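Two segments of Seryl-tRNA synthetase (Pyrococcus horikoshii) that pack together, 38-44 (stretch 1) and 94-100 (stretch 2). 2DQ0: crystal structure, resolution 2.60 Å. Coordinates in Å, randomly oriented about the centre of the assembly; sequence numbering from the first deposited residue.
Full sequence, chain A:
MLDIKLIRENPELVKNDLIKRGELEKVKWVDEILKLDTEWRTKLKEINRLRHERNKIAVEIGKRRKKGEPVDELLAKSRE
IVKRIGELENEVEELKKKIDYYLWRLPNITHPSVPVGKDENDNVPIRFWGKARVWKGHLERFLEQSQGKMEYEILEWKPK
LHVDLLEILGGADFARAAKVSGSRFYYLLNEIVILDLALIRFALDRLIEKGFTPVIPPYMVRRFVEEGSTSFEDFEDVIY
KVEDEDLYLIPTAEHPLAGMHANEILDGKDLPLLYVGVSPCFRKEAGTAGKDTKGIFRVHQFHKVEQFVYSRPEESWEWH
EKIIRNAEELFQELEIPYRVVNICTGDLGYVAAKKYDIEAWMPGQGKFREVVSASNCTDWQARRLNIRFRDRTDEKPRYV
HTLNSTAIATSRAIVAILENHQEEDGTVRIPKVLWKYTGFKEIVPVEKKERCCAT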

ATOM      1  N   THR A  38      -4.966 -39.521  20.447  1.00 58.57           N
ATOM      2  CA  THR A  38      -5.279 -40.642  21.301  1.00 58.19           C
ATOM      3  C   THR A  38      -4.902 -40.331  22.739  1.00 57.61           C
ATOM      4  O   THR A  38      -5.696 -40.539  23.655  1.00 59.83           O
ATOM      5  CB  THR A  38      -4.580 -41.910  20.787  1.00 59.31           C
ATOM      6  OG1 THR A  38      -5.400 -42.484  19.763  1.00 57.22           O
ATOM      7  CG2 THR A  38      -4.376 -42.936  21.898  1.00 50.14           C
ATOM      8  N   GLU A  39      -3.700 -39.819  22.943  1.00 54.74           N
ATOM      9  CA  GLU A  39      -3.272 -39.469  24.285  1.00 60.67           C
ATOM     10  C   GLU A  39      -4.249 -38.428  24.876  1.00 67.60           C
ATOM     11  O   GLU A  39      -4.651 -38.504  26.053  1.00 60.49           O
ATOM     12  CB  GLU A  39      -1.850 -38.919  24.218  1.00 60.75           C
ATOM     13  CG  GLU A  39      -1.242 -38.567  25.558  1.00 70.18           C
ATOM     14  CD  GLU A  39       0.263 -38.434  25.478  1.00 78.56           C
ATOM     15  OE1 GLU A  39       0.873 -38.042  26.499  1.00 77.14           O
ATOM     16  OE2 GLU A  39       0.829 -38.733  24.395  1.00 80.14           O
ATOM     17  N   TRP A  40      -4.634 -37.478  24.026  1.00 72.62           N
ATOM     18  CA  TRP A  40      -5.556 -36.399  24.372  1.00 76.32           C
ATOM     19  C   TRP A  40      -6.861 -36.957  24.936  1.00 77.52           C
ATOM     20  O   TRP A  40      -7.269 -36.593  26.040  1.00 79.10           O
ATOM     21  CB  TRP A  40      -5.837 -35.546  23.117  1.00 85.67           C
ATOM     22  CG  TRP A  40      -6.926 -34.497  23.256  1.00 86.08           C
ATOM     23  CD1 TRP A  40      -6.935 -33.444  24.110  1.00 91.48           C
ATOM     24  CD2 TRP A  40      -8.151 -34.414  22.506  1.00 84.68           C
ATOM     25  NE1 TRP A  40      -8.085 -32.709  23.948  1.00 94.84           N
ATOM     26  CE2 TRP A  40      -8.848 -33.284  22.970  1.00 88.08           C
ATOM     27  CE3 TRP A  40      -8.725 -35.188  21.490  1.00 90.82           C
ATOM     28  CZ2 TRP A  40     -10.091 -32.903  22.456  1.00 89.82           C
ATOM     29  CZ3 TRP A  40      -9.965 -34.810  20.979  1.00 95.93           C
ATOM     30  CH2 TRP A  40     -10.633 -33.675  21.466  1.00 92.36           C
ATOM     31  N   ARG A  41      -7.511 -37.845  24.190  1.00 73.37           N
ATOM     32  CA  ARG A  41      -8.772 -38.414  24.649  1.00 75.16           C
ATOM     33  C   ARG A  41      -8.615 -39.348  25.849  1.00 71.72           C
ATOM     34  O   ARG A  41      -9.539 -39.502  26.652  1.00 65.46           O
ATOM     35  CB  ARG A  41      -9.493 -39.127  23.494  1.00 77.24           C
ATOM     36  CG  ARG A  41      -8.585 -39.846  22.506  1.00 95.48           C
ATOM     37  CD  ARG A  41      -9.348 -40.341  21.266  1.00102.01           C
ATOM     38  NE  ARG A  41     -10.147 -39.279  20.653  1.00110.27           N
ATOM     39  CZ  ARG A  41     -11.382 -38.951  21.033  1.00117.75           C
ATOM     40  NH1 ARG A  41     -11.970 -39.614  22.026  1.00119.34           N
ATOM     41  NH2 ARG A  41     -12.028 -37.951  20.433  1.00112.99           N
ATOM     42  N   THR A  42      -7.446 -39.960  25.991  1.00 66.59           N
ATOM     43  CA  THR A  42      -7.242 -40.852  27.115  1.00 61.84           C
ATOM     44  C   THR A  42      -7.204 -40.034  28.393  1.00 62.05           C
ATOM     45  O   THR A  42      -7.876 -40.372  29.380  1.00 60.33           O
ATOM     46  CB  THR A  42      -5.926 -41.659  26.973  1.00 66.94           C
ATOM     47  OG1 THR A  42      -6.072 -42.625  25.925  1.00 66.25           O
ATOM     48  CG2 THR A  42      -5.584 -42.382  28.279  1.00 50.51           C
ATOM     49  N   LYS A  43      -6.433 -38.947  28.379  1.00 54.64           N
ATOM     50  CA  LYS A  43      -6.342 -38.130  29.579  1.00 58.32           C
ATOM     51  C   LYS A  43      -7.696 -37.536  29.956  1.00 60.02           C
ATOM     52  O   LYS A  43      -8.027 -37.425  31.137  1.00 54.44           O
ATOM     53  CB  LYS A  43      -5.302 -37.028  29.408  1.00 55.76           C
ATOM     54  CG  LYS A  43      -3.890 -37.522  29.539  1.00 57.64           C
ATOM     55  CD  LYS A  43      -2.893 -36.384  29.373  1.00 61.27           C
ATOM     56  CE  LYS A  43      -1.494 -36.946  29.327  1.00 59.07           C
ATOM     57  NZ  LYS A  43      -1.297 -37.850  30.493  1.00 58.26           N
ATOM     58  N   LEU A  44      -8.482 -37.166  28.952  1.00 59.97           N
ATOM     59  CA  LEU A  44      -9.794 -36.607  29.205  1.00 64.40           C
ATOM     60  C   LEU A  44     -10.706 -37.631  29.882  1.00 64.80           C
ATOM     61  O   LEU A  44     -11.450 -37.286  30.804  1.00 67.13           O
ATOM     62  CB  LEU A  44     -10.414 -36.117  27.897  1.00 72.60           C
ATOM     63  CG  LEU A  44     -11.857 -35.609  27.967  1.00 82.88           C
ATOM     64  CD1 LEU A  44     -12.045 -34.635  29.142  1.00 82.17           C
ATOM     65  CD2 LEU A  44     -12.193 -34.949  26.638  1.00 88.10           C
ATOM     66  N   GLU A  94      -1.648 -28.589  26.419  1.00 71.39           N
ATOM     67  CA  GLU A  94      -0.399 -28.716  25.679  1.00 74.33           C
ATOM     68  C   GLU A  94      -0.572 -29.680  24.513  1.00 67.93           C
ATOM     69  O   GLU A  94      -0.047 -29.444  23.425  1.00 68.76           O
ATOM     70  CB  GLU A  94       0.744 -29.181  26.595  1.00 75.36           C
ATOM     71  CG  GLU A  94       0.526 -30.553  27.226  1.00102.18           C
ATOM     72  CD  GLU A  94       1.820 -31.223  27.704  1.00109.45           C
ATOM     73  OE1 GLU A  94       2.681 -31.537  26.846  1.00115.46           O
ATOM     74  OE2 GLU A  94       1.969 -31.440  28.933  1.00103.53           O
ATOM     75  N   LEU A  95      -1.320 -30.753  24.736  1.00 61.18           N
ATOM     76  CA  LEU A  95      -1.564 -31.736  23.691  1.00 61.50           C
ATOM     77  C   LEU A  95      -2.346 -31.126  22.519  1.00 66.04           C
ATOM     78  O   LEU A  95      -1.988 -31.339  21.354  1.00 71.12           O
ATOM     79  CB  LEU A  95      -2.320 -32.925  24.280  1.00 66.24           C
ATOM     80  CG  LEU A  95      -1.606 -34.272  24.439  1.00 66.87           C
ATOM     81  CD1 LEU A  95      -0.117 -34.114  24.717  1.00 62.13           C
ATOM     82  CD2 LEU A  95      -2.301 -35.016  25.553  1.00 58.71           C
ATOM     83  N   LYS A  96      -3.402 -30.367  22.815  1.00 60.34           N
ATOM     84  CA  LYS A  96      -4.191 -29.727  21.762  1.00 62.54           C
ATOM     85  C   LYS A  96      -3.295 -28.758  20.990  1.00 64.69           C
ATOM     86  O   LYS A  96      -3.430 -28.575  19.782  1.00 61.40           O
ATOM     87  CB  LYS A  96      -5.368 -28.949  22.356  1.00 59.20           C
ATOM     88  CG  LYS A  96      -6.478 -29.809  22.932  1.00 67.89           C
ATOM     89  CD  LYS A  96      -7.565 -28.956  23.598  1.00 70.82           C
ATOM     90  CE  LYS A  96      -8.684 -29.814  24.190  1.00 76.07           C
ATOM     91  NZ  LYS A  96      -9.658 -29.012  24.985  1.00 77.74           N
ATOM     92  N   LYS A  97      -2.373 -28.141  21.707  1.00 60.42           N
ATOM     93  CA  LYS A  97      -1.468 -27.189  21.111  1.00 64.59           C
ATOM     94  C   LYS A  97      -0.596 -27.867  20.044  1.00 64.89           C
ATOM     95  O   LYS A  97      -0.463 -27.363  18.929  1.00 58.04           O
ATOM     96  CB  LYS A  97      -0.613 -26.569  22.226  1.00 76.50           C
ATOM     97  CG  LYS A  97       0.024 -25.216  21.918  1.00 75.99           C
ATOM     98  CD  LYS A  97       0.194 -24.413  23.205  1.00 78.40           C
ATOM     99  CE  LYS A  97      -1.168 -24.144  23.867  1.00 82.80           C
ATOM    100  NZ  LYS A  97      -1.092 -23.464  25.204  1.00 78.63           N
ATOM    101  N   LYS A  98      -0.010 -29.012  20.386  1.00 68.81           N
ATOM    102  CA  LYS A  98       0.851 -29.741  19.456  1.00 63.61           C
ATOM    103  C   LYS A  98       0.033 -30.275  18.286  1.00 62.94           C
ATOM    104  O   LYS A  98       0.505 -30.309  17.147  1.00 61.46           O
ATOM    105  CB  LYS A  98       1.557 -30.902  20.170  1.00 62.67           C
ATOM    106  CG  LYS A  98       2.424 -30.483  21.359  1.00 68.31           C
ATOM    107  CD  LYS A  98       2.992 -31.700  22.100  1.00 78.59           C
ATOM    108  CE  LYS A  98       3.470 -31.362  23.522  1.00 83.07           C
ATOM    109  NZ  LYS A  98       3.566 -32.577  24.407  1.00 80.43           N
ATOM    110  N   ILE A  99      -1.200 -30.686  18.559  1.00 52.98           N
ATOM    111  CA  ILE A  99      -2.036 -31.207  17.496  1.00 56.27           C
ATOM    112  C   ILE A  99      -2.362 -30.120  16.472  1.00 62.62           C
ATOM    113  O   ILE A  99      -2.187 -30.321  15.263  1.00 66.57           O
ATOM    114  CB  ILE A  99      -3.355 -31.786  18.058  1.00 57.33           C
ATOM    115  CG1 ILE A  99      -3.065 -33.048  18.864  1.00 54.97           C
ATOM    116  CG2 ILE A  99      -4.319 -32.106  16.928  1.00 57.48           C
ATOM    117  CD1 ILE A  99      -4.203 -33.457  19.753  1.00 62.03           C
ATOM    118  N   ASP A 100      -2.836 -28.970  16.956  1.00 61.06           N
ATOM    119  CA  ASP A 100      -3.199 -27.868  16.075  1.00 54.35           C
ATOM    120  C   ASP A 100      -2.010 -27.351  15.279  1.00 55.12           C
ATOM    121  O   ASP A 100      -2.159 -26.974  14.116  1.00 55.39           O
ATOM    122  CB  ASP A 100      -3.832 -26.723  16.860  1.00 54.30           C
ATOM    123  CG  ASP A 100      -5.229 -27.049  17.336  1.00 63.62           C
ATOM    124  OD1 ASP A 100      -5.962 -27.746  16.598  1.00 74.64           O
ATOM    125  OD2 ASP A 100      -5.603 -26.595  18.441  1.00 66.64           O
TER

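Residues 38-44 and 94-100 are short windows of two longer helices that run nearly antiparallel: their N-to-C directions differ by 159° and their axes approach to 9.7 Å. The nearest pair of CA atoms, Trp40 CA and Leu95 CA, lies 6.2 Å apart, which fixes the register. The contact buries 270 Å², summed over both sides, and no hydrogen bond or salt bridge crosses it.

Apolar packing therefore carries the interface. Leu95, a buried residue whose CA-to-CB bond points toward stretch 1, sends CD2 among three residues there: it lies 3.7 Å from Glu39 CG, 3.7 Å from the backbone Trp40 N, and 4.1 Å from Lys43 CD. For Glu39 and Lys43, the closest approach to the leucine is by a methylene carbon. Its chi1 of -110° and chi2 of 32° both fall between the usual wells. One turn on, Ile99 (chi1 m, chi2 t) extends CD1 to 4.3 Å from Trp40 CB, while Leu95 CD2 lies at the same distance, 4.3 Å, from that CB. Both are methyl carbons, suited to packing against the Trp40 CB methylene.

The Trp40 ring makes a different kind of contact. With chi1 at 172° (t), it is carried away from Leu95 CD2 and brings its NE1 edge to Lys96, whose CE sits at the ring edge, near its plane, 3.0 Å from Trp40 NE1. This is a tight approach of a methylene carbon, not a hydrogen bond. Lys96 has chi2 to chi4 all t, so an extended chain runs alongside the indole. Trp40 and Leu95 contribute most of the covered area, 89 and 84 Å².

The side-chain hydrogen bonds between residues of these stretches stay within each helix; Thr38 OG1 and Lys43 NZ are bonded elsewhere in the structure. Thr42 OG1 donates to Thr38 O at 3.1 Å, and Lys98 NZ forms a salt bridge with Glu94 OE1 at 2.8 Å, each spanning one turn.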